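Long-range contacts in metallo-carboxypeptidase (Pseudomonas aeruginosa, PDB 4A39), which probably removes C-terminal residues from peptides or proteins as a zinc-dependent M14 carboxypeptidase of the cytosolic type: residues F20-N24 and A225-N229; L208-A212 and L383-L387; N240-L244 and L329-F335; M349-H354 and W364-S369. All coordinates share one frame; numbering follows the deposited sequence.

Contact 1. Residues F20-N24 and A225-N229; sequences FDSGN and AFHGN
Ser22 N donates a hydrogen bond to Phe226 O at 2.8 Å. The bond joins a type II beta turn, Phe20 to Gly23, to the C-terminal end of helix 222-226. Inside the turn, Gly23 N is paired with Phe20 O. At the helix end, Gly228 has positive phi and its N bonds back to Ala225 O, in a Schellman motif. Ala225 O also takes a CA-H...O contact from Ser22 CA at 3.2 Å.

The second bond is straighter. Asn24 ND2 reaches Gly228 O at 3.0 Å with an N-H...O angle of 172°, and the acceptor lies in the amide plane. With CG anti to N (chi1 -178°), the Asn24 side chain extends toward the glycine. Asn24 OD1 accepts from Arg41 N, which fixes the amide's rotation. Asp21 OD2 stands at the edge of the Phe226 ring, 3.7 Å from CD1, and accepts from Arg128 N. Ser22 O takes Trp51 NE1, and Ser22 OG is hydrogen-bonded to His53 ND1.

The carbonyls of Phe226, at the helix end, and of Gly228, just after it, are thus satisfied by the N-terminal domain, so this contact rests on directed polar bonds.

Contact 2. Residues L208-A212 and L383-L387; sequences LLEKA and LVDEL
Lys211 lies against Val384 and Asp385 where the last turn of helix 203-211 meets the segment following helix 366-383, in the alpha/beta fold of the zinc carboxypeptidase domain. The site is far from the zinc.

The lysine can be followed outward. Its CB packs on Val384 CG2 at 3.9 Å. The chain beyond CG is extended and crosses the valine at about a right angle. CD passes Val384 CG1 at 4.0 Å and comes within 3.3 Å of Asp385 OD1. CE runs beside the same oxygen. NZ ends the chain in a salt bridge to Asp385 OD1 at 2.6 Å, using that oxygen's syn lone pair. Lys211 CG lies beside the backbone N (chi1 -56°), which sends the chain across the valine to the acid. The aliphatic part therefore covers Val384, while the charge pair sits at the outer side of the contact, where Asp385 is exposed.

Val384 is the apolar knob between the two segments. Its CG2 is anti to the backbone N and is shared by three residues: Leu208, Lys211 and Ala212. Leu171 of strand 171-177 touches both Val384 and Ala212 and so places the contact at the sheet. Leu208 also packs on Leu380 and Ala381 of helix 366-383. On the valine, Leu208 uses its CD1 branch, 3.8 Å from Val384 CG2.

Contact 3. Residues N240-L244 and L329-F335; sequences NRAWL and LALACNF. With GEM ((2-guanidinoethylmercapto)succinic acid), chain D.
Ala332 CB is the bump that fits the face of Trp243. The methyl lies over the five-membered ring, 3.5 Å from its centroid and 18° off the normal, a CH-pi contact. The same methyl touches Asn240 OD1, so it sits in a hollow between indole and amide. Phe335 closes the far end. Its side chain crosses that of Trp243 at about a right angle, and CD1 meets the indole edge, while Trp243 O rests over the phenyl face, 3.3 Å from CE2. On the outer side, Leu244 CB packs near Ala330 CB, and its CD1 branch faces Leu329.

Two backbone donors lock the fit. Ala332 N, in the first turn of its helix, bonds to Asn240 OD1 at 3.0 Å. Trp243 N bonds to Ala330 O at 3.1 Å.

On the ligand side, Arg241 and Leu331 run side by side, with Leu331 CD1 over a guanidinium face. The arginine chain bends at chi2 (-66°), and its NH1 and NH2 donate hydrogen bonds to GEM O14 and O15 of the inhibitor carboxylate, each at 3.0 Å. Asn240 ND2 also grips O14, at 2.8 Å. Leu331 CD2 packs on the inhibitor's guanidino carbon, GEM C1. Arg231 also bonds GEM.

Trp243 is thus wedged between the start of helix 332-340 and helix 252-264, where Val254 and Val257 touch it. Asn240 lies beside strand 268-275, which carries the zinc ligand His273.

Contact 4. Residues M349-H354 and W364-S369; sequences MPFKDH and WSGARS
The backbones meet at Trp364 N, which bonds to Lys352 O at 2.8 Å and brings the CA atoms of Asp353 and Trp364 to 4.5 Å.

Trp364 is the centre of the side-chain contact. Its CG is anti to the backbone N (chi1 -170°), which lays the indole between the strand end and the helix. Pro350 CD lies over one face, 4.1 Å from the five-membered ring centroid in a CH-pi contact. Arg368 CB lies over the opposite face. Met349 comes at the edge: SD is 4.7 Å from that centroid, a Met-aromatic contact, and NE1 makes a weak bond to SD at 3.6 Å. NE1 also makes a weak bond to Ser369 OG.

Asp353 OD1 accepts twice. Arg368 NH1 forms a salt bridge at 2.8 Å on the syn side, with carboxylate and guanidinium planes 88° apart. His354 N comes from above the carboxylate plane at 2.7 Å. Asp353 OD2 is held by Glu359 N, and Arg368 NH2 pairs with Glu312, so this buried arginine has two acidic partners, Asp353 and Glu312.

Ser365 OG accepts from Arg368 N, the N-cap bond of helix 366-383. The arrangement is a strand-loop-helix connection of the carboxypeptidase alpha/beta domain. Its strand, 343-350, also carries Glu348, the predicted proton donor/acceptor, directly before Met349.

In the fold
From the N terminus, the loop 20-24 between strands 15-17 and 26-29 waits some 200 residues for its partner 225-229. Contact 1 so joins the N-terminal domain to the carboxypeptidase domain. Before it closes, the chain passes 208-212, which does not meet its partner, 383-387, until near the C terminus, so contacts 1 and 2 cross. Contacts 3 and 4 both fall within the span of contact 2 and follow contact 1 in series. Contact 3 ties the loop before helix 252-264 to helix 332-340. Strand 343-350 comes next, and contact 4 closes a short loop from its end to helix 366-383. That helix then leads to contact 2, about 38 Å from contact 1 between centres.

Contact 1. Residues F20-N24 and A225-N229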
loop_
_atom_site.group_PDB
_atom_site.type_symbol
_atom_site.label_atom_id
_atom_site.label_comp_id
_atom_site.label_asym_id
_atom_site.label_seq_id
_atom_site.Cartn_x
_atom_site.Cartn_y
_atom_site.Cartn_z
ATOM N N PHE A 20 -1.948 -2.081 -20.184
ATOM C CA PHE A 20 -1.617 -0.774 -19.630
ATOM C C PHE A 20 -1.031 -0.899 -18.225
ATOM O O PHE A 20 -1.000 -1.985 -17.644
ATOM C CB PHE A 20 -2.862 0.125 -19.613
ATOM C CG PHE A 20 -4.092 -0.539 -19.055
ATOM C CD1 PHE A 20 -4.224 -0.767 -17.687
ATOM C CD2 PHE A 20 -5.117 -0.951 -19.904
ATOM C CE1 PHE A 20 -5.361 -1.395 -17.174
ATOM C CE2 PHE A 20 -6.257 -1.579 -19.403
ATOM C CZ PHE A 20 -6.379 -1.801 -18.035
ATOM N N ASP A 21 -0.564 0.227 -17.693
ATOM C CA ASP A 21 0.044 0.292 -16.365
ATOM C C ASP A 21 -0.808 -0.397 -15.294
ATOM O O ASP A 21 -1.950 -0.005 -15.057
ATOM C CB ASP A 21 0.259 1.761 -15.988
ATOM C CG ASP A 21 1.065 1.933 -14.715
ATOM O OD1 ASP A 21 0.843 1.168 -13.755
ATOM O OD2 ASP A 21 1.911 2.852 -14.671
ATOM N N SER A 22 -0.230 -1.416 -14.654
ATOM C CA SER A 22 -0.866 -2.207 -13.591
ATOM C C SER A 22 -2.002 -3.102 -14.066
ATOM O O SER A 22 -2.745 -3.665 -13.260
ATOM C CB SER A 22 -1.368 -1.310 -12.444
ATOM O OG SER A 22 -2.587 -0.659 -12.755
ATOM N N GLY A 23 -2.136 -3.241 -15.379
ATOM C CA GLY A 23 -3.182 -4.096 -15.903
ATOM C C GLY A 23 -2.930 -5.562 -15.589
ATOM O O GLY A 23 -1.785 -6.017 -15.561
ATOM N N ASN A 24 -4.002 -6.299 -15.328
ATOM C CA ASN A 24 -3.897 -7.729 -15.054
ATOM C C ASN A 24 -5.207 -8.465 -15.286
ATOM O O ASN A 24 -6.185 -8.279 -14.551
ATOM C CB ASN A 24 -3.437 -7.998 -13.614
ATOM C CG ASN A 24 -3.274 -9.488 -13.324
ATOM O OD1 ASN A 24 -4.090 -10.305 -13.754
ATOM N ND2 ASN A 24 -2.229 -9.843 -12.585
ATOM N N ALA A 225 4.434 -3.008 -9.705
ATOM C CA ALA A 225 3.236 -2.195 -9.873
ATOM C C ALA A 225 2.887 -2.042 -11.350
ATOM O O ALA A 225 1.763 -2.326 -11.764
ATOM C CB ALA A 225 3.435 -0.826 -9.228
ATOM N N PHE A 226 3.858 -1.614 -12.149
ATOM C CA PHE A 226 3.631 -1.427 -13.577
ATOM C C PHE A 226 3.131 -2.699 -14.265
ATOM O O PHE A 226 2.258 -2.642 -15.133
ATOM C CB PHE A 226 4.918 -0.958 -14.261
ATOM C CG PHE A 226 4.780 -0.791 -15.741
ATOM C CD1 PHE A 226 4.116 0.310 -16.273
ATOM C CD2 PHE A 226 5.282 -1.757 -16.608
ATOM C CE1 PHE A 226 3.951 0.445 -17.654
ATOM C CE2 PHE A 226 5.122 -1.633 -17.986
ATOM C CZ PHE A 226 4.455 -0.531 -18.509
ATOM N N HIS A 227 3.683 -3.846 -13.883
ATOM C CA HIS A 227 3.288 -5.107 -14.504
ATOM C C HIS A 227 2.023 -5.742 -13.953
ATOM O O HIS A 227 1.642 -6.841 -14.361
ATOM C CB HIS A 227 4.440 -6.109 -14.443
ATOM C CG HIS A 227 5.499 -5.853 -15.468
ATOM N ND1 HIS A 227 6.771 -5.435 -15.140
ATOM C CD2 HIS A 227 5.452 -5.899 -16.820
ATOM C CE1 HIS A 227 7.463 -5.235 -16.249
ATOM N NE2 HIS A 227 6.686 -5.508 -17.281
ATOM N N GLY A 228 1.361 -5.048 -13.035
ATOM C CA GLY A 228 0.139 -5.587 -12.469
ATOM C C GLY A 228 0.348 -6.806 -11.588
ATOM O O GLY A 228 -0.532 -7.658 -11.492
ATOM N N ASN A 229 1.517 -6.887 -10.957
ATOM C CA ASN A 229 1.853 -7.985 -10.052
ATOM C C ASN A 229 1.126 -7.759 -8.733
ATOM O O ASN A 229 0.634 -6.662 -8.467
ATOM C CB ASN A 229 3.352 -7.995 -9.726
ATOM C CG ASN A 229 4.181 -8.835 -10.680
ATOM O OD1 ASN A 229 5.385 -9.012 -10.460
ATOM N ND2 ASN A 229 3.560 -9.355 -11.731
#

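Contact 2. Residues L208-A212 and L383-L387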
loop_
_atom_site.group_PDB
_atom_site.type_symbol
_atom_site.label_atom_id
_atom_site.label_comp_id
_atom_site.label_asym_id
_atom_site.label_seq_id
_atom_site.Cartn_x
_atom_site.Cartn_y
_atom_site.Cartn_z
ATOM N N LEU A 208 6.600 19.229 14.531
ATOM C CA LEU A 208 7.232 17.968 14.170
ATOM C C LEU A 208 8.551 18.140 13.424
ATOM O O LEU A 208 9.540 17.483 13.741
ATOM C CB LEU A 208 6.277 17.122 13.320
ATOM C CG LEU A 208 6.829 15.803 12.764
ATOM C CD1 LEU A 208 7.345 14.932 13.901
ATOM C CD2 LEU A 208 5.737 15.079 11.991
ATOM N N LEU A 209 8.569 19.035 12.441
ATOM C CA LEU A 209 9.767 19.245 11.643
ATOM C C LEU A 209 10.861 20.072 12.310
ATOM O O LEU A 209 11.964 20.189 11.775
ATOM C CB LEU A 209 9.378 19.845 10.290
ATOM C CG LEU A 209 8.474 18.903 9.481
ATOM C CD1 LEU A 209 8.042 19.582 8.194
ATOM C CD2 LEU A 209 9.215 17.602 9.185
ATOM N N GLU A 210 10.565 20.648 13.470
ATOM C CA GLU A 210 11.583 21.409 14.184
ATOM C C GLU A 210 12.496 20.395 14.866
ATOM O O GLU A 210 13.646 20.696 15.194
ATOM C CB GLU A 210 10.958 22.322 15.248
ATOM C CG GLU A 210 10.281 23.570 14.706
ATOM C CD GLU A 210 9.749 24.473 15.810
ATOM O OE1 GLU A 210 8.925 24.004 16.624
ATOM O OE2 GLU A 210 10.155 25.654 15.863
ATOM N N LYS A 211 11.979 19.184 15.060
ATOM C CA LYS A 211 12.728 18.131 15.729
ATOM C C LYS A 211 13.011 16.900 14.874
ATOM O O LYS A 211 13.829 16.063 15.247
ATOM C CB LYS A 211 11.982 17.707 16.993
ATOM C CG LYS A 211 11.717 18.867 17.934
ATOM C CD LYS A 211 10.819 18.483 19.094
ATOM C CE LYS A 211 10.595 19.683 20.004
ATOM N NZ LYS A 211 9.770 19.341 21.192
ATOM N N ALA A 212 12.352 16.786 13.727
ATOM C CA ALA A 212 12.569 15.619 12.885
ATOM C C ALA A 212 12.520 15.873 11.388
ATOM O O ALA A 212 11.919 16.841 10.926
ATOM C CB ALA A 212 11.555 14.541 13.245
ATOM N N LEU A 383 3.954 12.388 19.347
ATOM C CA LEU A 383 4.942 11.476 19.918
ATOM C C LEU A 383 6.405 11.843 19.694
ATOM O O LEU A 383 7.289 11.187 20.241
ATOM C CB LEU A 383 4.734 10.067 19.353
ATOM C CG LEU A 383 3.328 9.470 19.306
ATOM C CD1 LEU A 383 3.406 8.082 18.686
ATOM C CD2 LEU A 383 2.739 9.401 20.703
ATOM N N VAL A 384 6.668 12.878 18.902
ATOM C CA VAL A 384 8.046 13.246 18.588
ATOM C C VAL A 384 9.031 13.294 19.761
ATOM O O VAL A 384 10.149 12.787 19.646
ATOM C CB VAL A 384 8.104 14.589 17.812
ATOM C CG1 VAL A 384 7.877 15.758 18.750
ATOM C CG2 VAL A 384 9.440 14.708 17.094
ATOM N N ASP A 385 8.629 13.883 20.884
ATOM C CA ASP A 385 9.522 13.979 22.041
ATOM C C ASP A 385 9.739 12.657 22.777
ATOM O O ASP A 385 10.599 12.569 23.659
ATOM C CB ASP A 385 8.997 15.014 23.040
ATOM C CG ASP A 385 8.913 16.406 22.449
ATOM O OD1 ASP A 385 9.891 16.834 21.806
ATOM O OD2 ASP A 385 7.874 17.078 22.639
ATOM N N GLU A 386 8.968 11.635 22.417
ATOM C CA GLU A 386 9.067 10.330 23.072
ATOM C C GLU A 386 9.795 9.270 22.247
ATOM O O GLU A 386 10.132 8.206 22.764
ATOM C CB GLU A 386 7.664 9.811 23.403
ATOM C CG GLU A 386 6.848 10.723 24.299
ATOM C CD GLU A 386 5.402 10.283 24.413
ATOM O OE1 GLU A 386 5.155 9.109 24.762
ATOM O OE2 GLU A 386 4.508 11.117 24.159
ATOM N N LEU A 387 10.033 9.550 20.970
ATOM C CA LEU A 387 10.696 8.580 20.098
ATOM C C LEU A 387 12.113 8.211 20.525
ATOM O O LEU A 387 12.563 7.087 20.282
ATOM C CB LEU A 387 10.686 9.088 18.654
ATOM C CG LEU A 387 9.273 9.197 18.072
ATOM C CD1 LEU A 387 9.333 9.834 16.696
ATOM C CD2 LEU A 387 8.634 7.816 18.004
#

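Contact 3. Residues N240-L244 and L329-F335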
loop_
_atom_site.group_PDB
_atom_site.type_symbol
_atom_site.label_atom_id
_atom_site.label_comp_id
_atom_site.label_asym_id
_atom_site.label_seq_id
_atom_site.Cartn_x
_atom_site.Cartn_y
_atom_site.Cartn_z
ATOM N N ASN A 240 9.318 -8.141 1.023
ATOM C CA ASN A 240 9.214 -8.099 2.469
ATOM C C ASN A 240 9.656 -9.378 3.169
ATOM O O ASN A 240 9.262 -9.647 4.306
ATOM C CB ASN A 240 7.813 -7.697 2.923
ATOM C CG ASN A 240 7.842 -7.017 4.274
ATOM O OD1 ASN A 240 8.773 -6.265 4.571
ATOM N ND2 ASN A 240 6.836 -7.269 5.095
ATOM N N ARG A 241 10.473 -10.162 2.472
ATOM C CA ARG A 241 11.055 -11.379 3.027
ATOM C C ARG A 241 12.545 -11.327 2.680
ATOM O O ARG A 241 13.266 -12.310 2.848
ATOM C CB ARG A 241 10.432 -12.634 2.403
ATOM C CG ARG A 241 8.967 -12.854 2.745
ATOM C CD ARG A 241 8.770 -13.155 4.221
ATOM N NE ARG A 241 7.363 -13.416 4.515
ATOM C CZ ARG A 241 6.424 -12.475 4.561
ATOM N NH1 ARG A 241 6.738 -11.203 4.346
ATOM N NH2 ARG A 241 5.160 -12.809 4.797
ATOM N N ALA A 242 12.998 -10.167 2.203
ATOM C CA ALA A 242 14.394 -10.001 1.801
ATOM C C ALA A 242 15.210 -9.072 2.688
ATOM O O ALA A 242 16.320 -8.687 2.324
ATOM C CB ALA A 242 14.458 -9.500 0.361
ATOM N N TRP A 243 14.690 -8.724 3.859
ATOM C CA TRP A 243 15.425 -7.805 4.714
ATOM C C TRP A 243 16.558 -8.406 5.535
ATOM O O TRP A 243 17.470 -7.693 5.953
ATOM C CB TRP A 243 14.447 -7.037 5.600
ATOM C CG TRP A 243 13.613 -6.105 4.776
ATOM C CD1 TRP A 243 12.622 -6.450 3.901
ATOM C CD2 TRP A 243 13.759 -4.682 4.676
ATOM N NE1 TRP A 243 12.145 -5.332 3.259
ATOM C CE2 TRP A 243 12.824 -4.234 3.714
ATOM C CE3 TRP A 243 14.589 -3.743 5.302
ATOM C CZ2 TRP A 243 12.696 -2.888 3.364
ATOM C CZ3 TRP A 243 14.462 -2.401 4.952
ATOM C CH2 TRP A 243 13.523 -1.988 3.992
ATOM N N LEU A 244 16.520 -9.712 5.755
ATOM C CA LEU A 244 17.582 -10.350 6.515
ATOM C C LEU A 244 18.779 -10.591 5.598
ATOM O O LEU A 244 19.931 -10.510 6.027
ATOM C CB LEU A 244 17.088 -11.676 7.102
ATOM C CG LEU A 244 17.998 -12.372 8.114
ATOM C CD1 LEU A 244 18.300 -11.430 9.279
ATOM C CD2 LEU A 244 17.314 -13.640 8.608
ATOM N N LEU A 329 12.609 -11.992 11.326
ATOM C CA LEU A 329 13.402 -10.804 11.019
ATOM C C LEU A 329 13.603 -10.521 9.534
ATOM O O LEU A 329 14.299 -9.574 9.171
ATOM C CB LEU A 329 14.761 -10.867 11.729
ATOM C CG LEU A 329 14.722 -10.602 13.239
ATOM C CD1 LEU A 329 16.102 -10.818 13.839
ATOM C CD2 LEU A 329 14.250 -9.173 13.502
ATOM N N ALA A 330 12.990 -11.331 8.676
ATOM C CA ALA A 330 13.100 -11.123 7.235
ATOM C C ALA A 330 12.153 -10.000 6.810
ATOM O O ALA A 330 12.298 -9.434 5.726
ATOM C CB ALA A 330 12.761 -12.407 6.487
ATOM N N LEU A 331 11.181 -9.690 7.669
ATOM C CA LEU A 331 10.217 -8.619 7.403
ATOM C C LEU A 331 10.829 -7.274 7.767
ATOM O O LEU A 331 11.528 -7.156 8.770
ATOM C CB LEU A 331 8.942 -8.813 8.225
ATOM C CG LEU A 331 7.960 -9.901 7.780
ATOM C CD1 LEU A 331 8.629 -11.268 7.792
ATOM C CD2 LEU A 331 6.759 -9.882 8.721
ATOM N N ALA A 332 10.546 -6.258 6.957
ATOM C CA ALA A 332 11.081 -4.917 7.175
ATOM C C ALA A 332 10.778 -4.334 8.551
ATOM O O ALA A 332 11.666 -3.793 9.210
ATOM C CB ALA A 332 10.570 -3.972 6.091
ATOM N N CYS A 333 9.526 -4.426 8.984
ATOM C CA CYS A 333 9.153 -3.873 10.284
ATOM C C CYS A 333 10.048 -4.403 11.393
ATOM O O CYS A 333 10.648 -3.639 12.148
ATOM C CB CYS A 333 7.694 -4.204 10.606
ATOM S SG CYS A 333 7.141 -3.558 12.190
ATOM N N ASN A 334 10.144 -5.720 11.484
ATOM C CA ASN A 334 10.957 -6.347 12.510
ATOM C C ASN A 334 12.454 -6.107 12.350
ATOM O O ASN A 334 13.145 -5.796 13.324
ATOM C CB ASN A 334 10.645 -7.836 12.538
ATOM C CG ASN A 334 9.222 -8.106 12.976
ATOM O OD1 ASN A 334 8.913 -8.074 14.168
ATOM N ND2 ASN A 334 8.337 -8.341 12.014
ATOM N N PHE A 335 12.956 -6.237 11.127
ATOM C CA PHE A 335 14.378 -6.033 10.880
ATOM C C PHE A 335 14.840 -4.623 11.214
ATOM O O PHE A 335 15.838 -4.444 11.911
ATOM C CB PHE A 335 14.729 -6.342 9.420
ATOM C CG PHE A 335 16.177 -6.104 9.088
ATOM C CD1 PHE A 335 16.609 -4.853 8.659
ATOM C CD2 PHE A 335 17.115 -7.121 9.246
ATOM C CE1 PHE A 335 17.960 -4.614 8.392
ATOM C CE2 PHE A 335 18.468 -6.892 8.982
ATOM C CZ PHE A 335 18.887 -5.636 8.555
HETATM C C8 GEM D . 2.792 -8.728 5.847
HETATM S S7 GEM D . 3.499 -7.083 6.226
HETATM C C6 GEM D . 3.738 -7.230 8.034
HETATM C C5 GEM D . 2.746 -8.162 8.736
HETATM N N3 GEM D . 3.028 -9.563 8.396
HETATM C C1 GEM D . 3.432 -10.400 9.349
HETATM N N4 GEM D . 3.588 -9.953 10.593
HETATM N N2 GEM D . 3.691 -11.673 9.067
HETATM C C9 GEM D . 3.647 -9.487 4.830
HETATM O O14 GEM D . 4.731 -8.968 4.479
HETATM O O15 GEM D . 3.196 -10.577 4.423
HETATM C C10 GEM D . 1.349 -8.602 5.354
HETATM C C11 GEM D . 1.257 -7.796 4.056
HETATM O O12 GEM D . 0.448 -6.841 4.028
HETATM O O13 GEM D . 1.986 -8.163 3.112
HETATM O O HOH W 1 7.130 -5.248 7.467
#

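Contact 4. Residues M349-H354 and W364-S369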
loop_
_atom_site.group_PDB
_atom_site.type_symbol
_atom_site.label_atom_id
_atom_site.label_comp_id
_atom_site.label_asym_id
_atom_site.label_seq_id
_atom_site.Cartn_x
_atom_site.Cartn_y
_atom_site.Cartn_z
ATOM N N MET A 349 -3.975 -1.384 5.580
ATOM C CA MET A 349 -5.264 -0.836 5.166
ATOM C C MET A 349 -5.986 -1.951 4.411
ATOM O O MET A 349 -5.361 -2.748 3.709
ATOM C CB MET A 349 -5.068 0.386 4.273
ATOM C CG MET A 349 -4.549 1.613 5.013
ATOM S SD MET A 349 -4.058 2.902 3.851
ATOM C CE MET A 349 -2.394 2.321 3.414
ATOM N N PRO A 350 -7.317 -2.013 4.535
ATOM C CA PRO A 350 -8.119 -3.048 3.876
ATOM C C PRO A 350 -8.460 -2.880 2.401
ATOM O O PRO A 350 -8.630 -1.765 1.917
ATOM C CB PRO A 350 -9.381 -3.073 4.723
ATOM C CG PRO A 350 -9.578 -1.611 5.019
ATOM C CD PRO A 350 -8.166 -1.152 5.383
ATOM N N PHE A 351 -8.560 -4.008 1.699
ATOM C CA PHE A 351 -8.976 -4.001 0.300
ATOM C C PHE A 351 -10.502 -3.938 0.298
ATOM O O PHE A 351 -11.115 -3.589 -0.711
ATOM C CB PHE A 351 -8.545 -5.280 -0.431
ATOM C CG PHE A 351 -7.144 -5.233 -0.959
ATOM C CD1 PHE A 351 -6.069 -5.597 -0.155
ATOM C CD2 PHE A 351 -6.897 -4.810 -2.257
ATOM C CE1 PHE A 351 -4.766 -5.539 -0.640
ATOM C CE2 PHE A 351 -5.596 -4.746 -2.755
ATOM C CZ PHE A 351 -4.526 -5.112 -1.944
ATOM N N LYS A 352 -11.101 -4.304 1.430
ATOM C CA LYS A 352 -12.555 -4.295 1.598
ATOM C C LYS A 352 -12.937 -2.904 2.106
ATOM O O LYS A 352 -12.665 -1.912 1.434
ATOM C CB LYS A 352 -12.973 -5.390 2.596
ATOM C CG LYS A 352 -12.694 -6.810 2.098
ATOM C CD LYS A 352 -12.948 -7.853 3.176
ATOM C CE LYS A 352 -12.686 -9.265 2.656
ATOM N NZ LYS A 352 -12.922 -10.285 3.722
ATOM N N ASP A 353 -13.559 -2.822 3.279
ATOM C CA ASP A 353 -13.931 -1.529 3.857
ATOM C C ASP A 353 -13.348 -1.521 5.263
ATOM O O ASP A 353 -12.861 -2.545 5.738
ATOM C CB ASP A 353 -15.465 -1.405 3.938
ATOM C CG ASP A 353 -15.954 0.041 4.104
ATOM O OD1 ASP A 353 -15.143 0.959 4.330
ATOM O OD2 ASP A 353 -17.181 0.256 4.010
ATOM N N HIS A 354 -13.353 -0.357 5.903
ATOM C CA HIS A 354 -12.906 -0.242 7.287
ATOM C C HIS A 354 -14.272 -0.311 7.960
ATOM O O HIS A 354 -14.943 0.706 8.121
ATOM C CB HIS A 354 -12.245 1.118 7.531
ATOM C CG HIS A 354 -11.787 1.327 8.943
ATOM N ND1 HIS A 354 -12.259 2.355 9.733
ATOM C CD2 HIS A 354 -10.886 0.656 9.700
ATOM C CE1 HIS A 354 -11.668 2.309 10.914
ATOM N NE2 HIS A 354 -10.830 1.287 10.919
ATOM N N TRP A 364 -12.989 0.904 1.242
ATOM C CA TRP A 364 -11.774 1.662 1.530
ATOM C C TRP A 364 -11.351 2.214 0.171
ATOM O O TRP A 364 -11.486 1.533 -0.855
ATOM C CB TRP A 364 -10.687 0.769 2.136
ATOM C CG TRP A 364 -9.523 1.560 2.672
ATOM C CD1 TRP A 364 -8.260 1.610 2.156
ATOM C CD2 TRP A 364 -9.531 2.452 3.798
ATOM N NE1 TRP A 364 -7.483 2.477 2.887
ATOM C CE2 TRP A 364 -8.236 3.008 3.901
ATOM C CE3 TRP A 364 -10.509 2.834 4.730
ATOM C CZ2 TRP A 364 -7.888 3.931 4.901
ATOM C CZ3 TRP A 364 -10.165 3.752 5.726
ATOM C CH2 TRP A 364 -8.862 4.288 5.800
ATOM N N SER A 365 -10.834 3.438 0.170
ATOM C CA SER A 365 -10.478 4.129 -1.064
ATOM C C SER A 365 -9.145 4.862 -1.043
ATOM O O SER A 365 -8.481 4.958 -0.015
ATOM C CB SER A 365 -11.554 5.164 -1.341
ATOM O OG SER A 365 -11.532 6.123 -0.291
ATOM N N GLY A 366 -8.782 5.411 -2.199
ATOM C CA GLY A 366 -7.555 6.173 -2.287
ATOM C C GLY A 366 -7.667 7.397 -1.394
ATOM O O GLY A 366 -6.714 7.758 -0.706
ATOM N N ALA A 367 -8.837 8.031 -1.389
ATOM C CA ALA A 367 -9.046 9.228 -0.574
ATOM C C ALA A 367 -8.913 8.958 0.922
ATOM O O ALA A 367 -8.311 9.754 1.650
ATOM C CB ALA A 367 -10.413 9.835 -0.877
ATOM N N ARG A 368 -9.472 7.844 1.387
ATOM C CA ARG A 368 -9.381 7.512 2.803
ATOM C C ARG A 368 -7.944 7.116 3.158
ATOM O O ARG A 368 -7.496 7.337 4.280
ATOM C CB ARG A 368 -10.375 6.400 3.153
ATOM C CG ARG A 368 -11.826 6.872 3.047
ATOM C CD ARG A 368 -12.826 5.733 3.146
ATOM N NE ARG A 368 -13.073 5.300 4.518
ATOM C CZ ARG A 368 -13.870 4.286 4.835
ATOM N NH1 ARG A 368 -14.483 3.607 3.873
ATOM N NH2 ARG A 368 -14.066 3.957 6.109
ATOM N N SER A 369 -7.222 6.552 2.193
ATOM C CA SER A 369 -5.828 6.170 2.403
ATOM C C SER A 369 -5.006 7.447 2.580
ATOM O O SER A 369 -4.148 7.532 3.458
ATOM C CB SER A 369 -5.311 5.376 1.200
ATOM O OG SER A 369 -6.040 4.167 1.041
#